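Local coordinates for protein putative agmatinase (Clostridium difficile, PDB 3LHL) that probably hydrolyses agmatine to putrescine and urea, as a manganese-dependent member of the arginase family, at residues 9-15 with 89-95. Coordinates in Å, arbitrary orientation, origin at the centre of the assembly. Residues are numbered along the deposited sequence.
Sequences NLIVFGV and KVPFMIG
Start with two neighbouring parallel strands, 10-15 and 90-95, axes 4.5 Å apart at closest approach and splayed by 27°. L10 pairs with V90, and the register runs in step to G14 with I94. Six hydrogen bonds form the ladder: V90 N-N9 O (2.8 Å), I11 N-V90 O (2.9 Å), F92 N-I11 O (2.8 Å), F13 N-F92 O (3.0 Å), I94 N-F13 O (2.9 Å) and V15 N-I94 O (3.0 Å).

On the face under helix 258-278, L10 (t, p) settles its CD1 between V90 CG1 (3.6 Å) and F92 CB (3.8 Å). V12 CG1 meets I94 CG1 at 4.0 Å, and G14 adds no bulk beside I94. On the face toward helix 70-86, F13 (p) swings its ring over M93, whose CB lies 4.2 Å from the ring centroid (an off-centre CH-pi contact) and 3.8 Å from F13 CZ; P91 CB abuts the ring edge. M93, a selenomethionine (t, t, p), sets SE 5.0 Å from that centroid, an oblique Met-aromatic contact; V15 CG2 fits against M93 CG (3.6 Å).

At the N-terminal end, one water bridges N9 OD1 (2.6 Å) and K89 NZ (2.8 Å); K89 NZ also donates a hydrogen bond to S8 O. Strands 57-62 and 240-247 flank this inner pair of the arginase-family parallel sheet. The chemistry implies a largely buried, apolar pair held by main-chain hydrogen bonds, the one polar side-chain link between the segments being that water bridge.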
loop_
_atom_site.group_PDB
_atom_site.type_symbol
_atom_site.label_atom_id
_atom_site.label_comp_id
_atom_site.label_asym_id
_atom_site.label_seq_id
_atom_site.Cartn_x
_atom_site.Cartn_y
_atom_site.Cartn_z
ATOM N N ASN A 9 15.203 0.504 -11.242
ATOM C CA ASN A 9 15.363 0.106 -9.849
ATOM C C ASN A 9 13.994 -0.107 -9.201
ATOM O O ASN A 9 13.880 -0.770 -8.171
ATOM C CB ASN A 9 16.139 1.171 -9.067
ATOM C CG ASN A 9 17.555 1.359 -9.581
ATOM O OD1 ASN A 9 18.316 0.399 -9.704
ATOM N ND2 ASN A 9 17.916 2.603 -9.882
ATOM N N LEU A 10 12.958 0.459 -9.813
ATOM C CA LEU A 10 11.595 0.331 -9.305
ATOM C C LEU A 10 10.749 -0.431 -10.325
ATOM O O LEU A 10 10.633 -0.020 -11.485
ATOM C CB LEU A 10 10.996 1.717 -9.059
ATOM C CG LEU A 10 9.602 1.819 -8.426
ATOM C CD1 LEU A 10 9.596 1.161 -7.047
ATOM C CD2 LEU A 10 9.205 3.292 -8.321
ATOM N N ILE A 11 10.172 -1.545 -9.886
ATOM C CA ILE A 11 9.347 -2.388 -10.744
ATOM C C ILE A 11 7.895 -2.328 -10.278
ATOM O O ILE A 11 7.547 -2.837 -9.206
ATOM C CB ILE A 11 9.830 -3.855 -10.705
ATOM C CG1 ILE A 11 11.341 -3.911 -10.972
ATOM C CG2 ILE A 11 9.063 -4.689 -11.731
ATOM C CD1 ILE A 11 11.769 -3.330 -12.311
ATOM N N VAL A 12 7.060 -1.702 -11.099
ATOM C CA VAL A 12 5.641 -1.529 -10.818
ATOM C C VAL A 12 4.830 -2.611 -11.514
ATOM O O VAL A 12 4.990 -2.839 -12.713
ATOM C CB VAL A 12 5.137 -0.166 -11.341
ATOM C CG1 VAL A 12 3.681 0.024 -10.976
ATOM C CG2 VAL A 12 5.999 0.958 -10.790
ATOM N N PHE A 13 3.959 -3.279 -10.767
ATOM C CA PHE A 13 3.128 -4.317 -11.358
ATOM C C PHE A 13 1.768 -4.335 -10.685
ATOM O O PHE A 13 1.624 -3.934 -9.525
ATOM C CB PHE A 13 3.823 -5.693 -11.274
ATOM C CG PHE A 13 3.986 -6.225 -9.877
ATOM C CD1 PHE A 13 3.077 -7.145 -9.360
ATOM C CD2 PHE A 13 5.054 -5.817 -9.083
ATOM C CE1 PHE A 13 3.228 -7.657 -8.069
ATOM C CE2 PHE A 13 5.217 -6.319 -7.790
ATOM C CZ PHE A 13 4.301 -7.242 -7.283
ATOM N N GLY A 14 0.763 -4.774 -11.431
ATOM C CA GLY A 14 -0.580 -4.820 -10.895
ATOM C C GLY A 14 -0.992 -6.217 -10.497
ATOM O O GLY A 14 -0.486 -7.203 -11.036
ATOM N N VAL A 15 -1.904 -6.288 -9.534
ATOM C CA VAL A 15 -2.434 -7.552 -9.035
ATOM C C VAL A 15 -3.937 -7.368 -8.886
ATOM O O VAL A 15 -4.413 -6.913 -7.839
ATOM C CB VAL A 15 -1.845 -7.922 -7.652
ATOM C CG1 VAL A 15 -2.474 -9.217 -7.155
ATOM C CG2 VAL A 15 -0.332 -8.071 -7.746
ATOM N N LYS A 89 15.924 -4.967 -6.597
ATOM C CA LYS A 89 15.074 -3.902 -7.096
ATOM C C LYS A 89 13.901 -3.750 -6.143
ATOM O O LYS A 89 13.624 -4.641 -5.338
ATOM C CB LYS A 89 14.574 -4.235 -8.505
ATOM C CG LYS A 89 15.682 -4.400 -9.526
ATOM C CD LYS A 89 15.133 -4.877 -10.860
ATOM C CE LYS A 89 16.253 -5.062 -11.868
ATOM N NZ LYS A 89 17.046 -3.811 -12.038
ATOM N N VAL A 90 13.215 -2.620 -6.240
ATOM C CA VAL A 90 12.084 -2.344 -5.379
ATOM C C VAL A 90 10.768 -2.730 -6.033
ATOM O O VAL A 90 10.453 -2.279 -7.134
ATOM C CB VAL A 90 12.032 -0.843 -5.005
ATOM C CG1 VAL A 90 10.806 -0.553 -4.142
ATOM C CG2 VAL A 90 13.300 -0.455 -4.272
ATOM N N PRO A 91 9.995 -3.603 -5.374
ATOM C CA PRO A 91 8.709 -4.010 -5.936
ATOM C C PRO A 91 7.648 -2.990 -5.531
ATOM O O PRO A 91 7.547 -2.625 -4.360
ATOM C CB PRO A 91 8.468 -5.379 -5.299
ATOM C CG PRO A 91 9.087 -5.221 -3.940
ATOM C CD PRO A 91 10.379 -4.472 -4.245
ATOM N N PHE A 92 6.888 -2.510 -6.507
ATOM C CA PHE A 92 5.820 -1.560 -6.249
ATOM C C PHE A 92 4.556 -2.200 -6.813
ATOM O O PHE A 92 4.329 -2.208 -8.020
ATOM C CB PHE A 92 6.111 -0.227 -6.936
ATOM C CG PHE A 92 5.221 0.897 -6.487
ATOM C CD1 PHE A 92 5.549 2.213 -6.785
ATOM C CD2 PHE A 92 4.051 0.646 -5.778
ATOM C CE1 PHE A 92 4.726 3.266 -6.386
ATOM C CE2 PHE A 92 3.218 1.696 -5.372
ATOM C CZ PHE A 92 3.559 3.006 -5.680
HETATM N N MSE A 93 3.743 -2.746 -5.916
HETATM C CA MSE A 93 2.517 -3.429 -6.285
HETATM C C MSE A 93 1.273 -2.537 -6.222
HETATM O O MSE A 93 1.072 -1.778 -5.267
HETATM C CB MSE A 93 2.352 -4.651 -5.372
HETATM C CG MSE A 93 1.162 -5.548 -5.665
HETATM SE SE MSE A 93 1.231 -7.187 -4.593
HETATM C CE MSE A 93 1.205 -6.380 -2.826
ATOM N N ILE A 94 0.461 -2.625 -7.272
ATOM C CA ILE A 94 -0.790 -1.881 -7.380
ATOM C C ILE A 94 -1.824 -2.985 -7.341
ATOM O O ILE A 94 -2.190 -3.545 -8.374
ATOM C CB ILE A 94 -0.940 -1.176 -8.733
ATOM C CG1 ILE A 94 0.257 -0.262 -9.000
ATOM C CG2 ILE A 94 -2.246 -0.400 -8.757
ATOM C CD1 ILE A 94 0.491 0.781 -7.938
ATOM N N GLY A 95 -2.308 -3.308 -6.157
ATOM C CA GLY A 95 -3.249 -4.399 -6.092
ATOM C C GLY A 95 -4.715 -4.078 -5.996
ATOM O O GLY A 95 -5.170 -2.949 -6.215
HETATM O O HOH W 1 18.413 -2.189 -10.148
#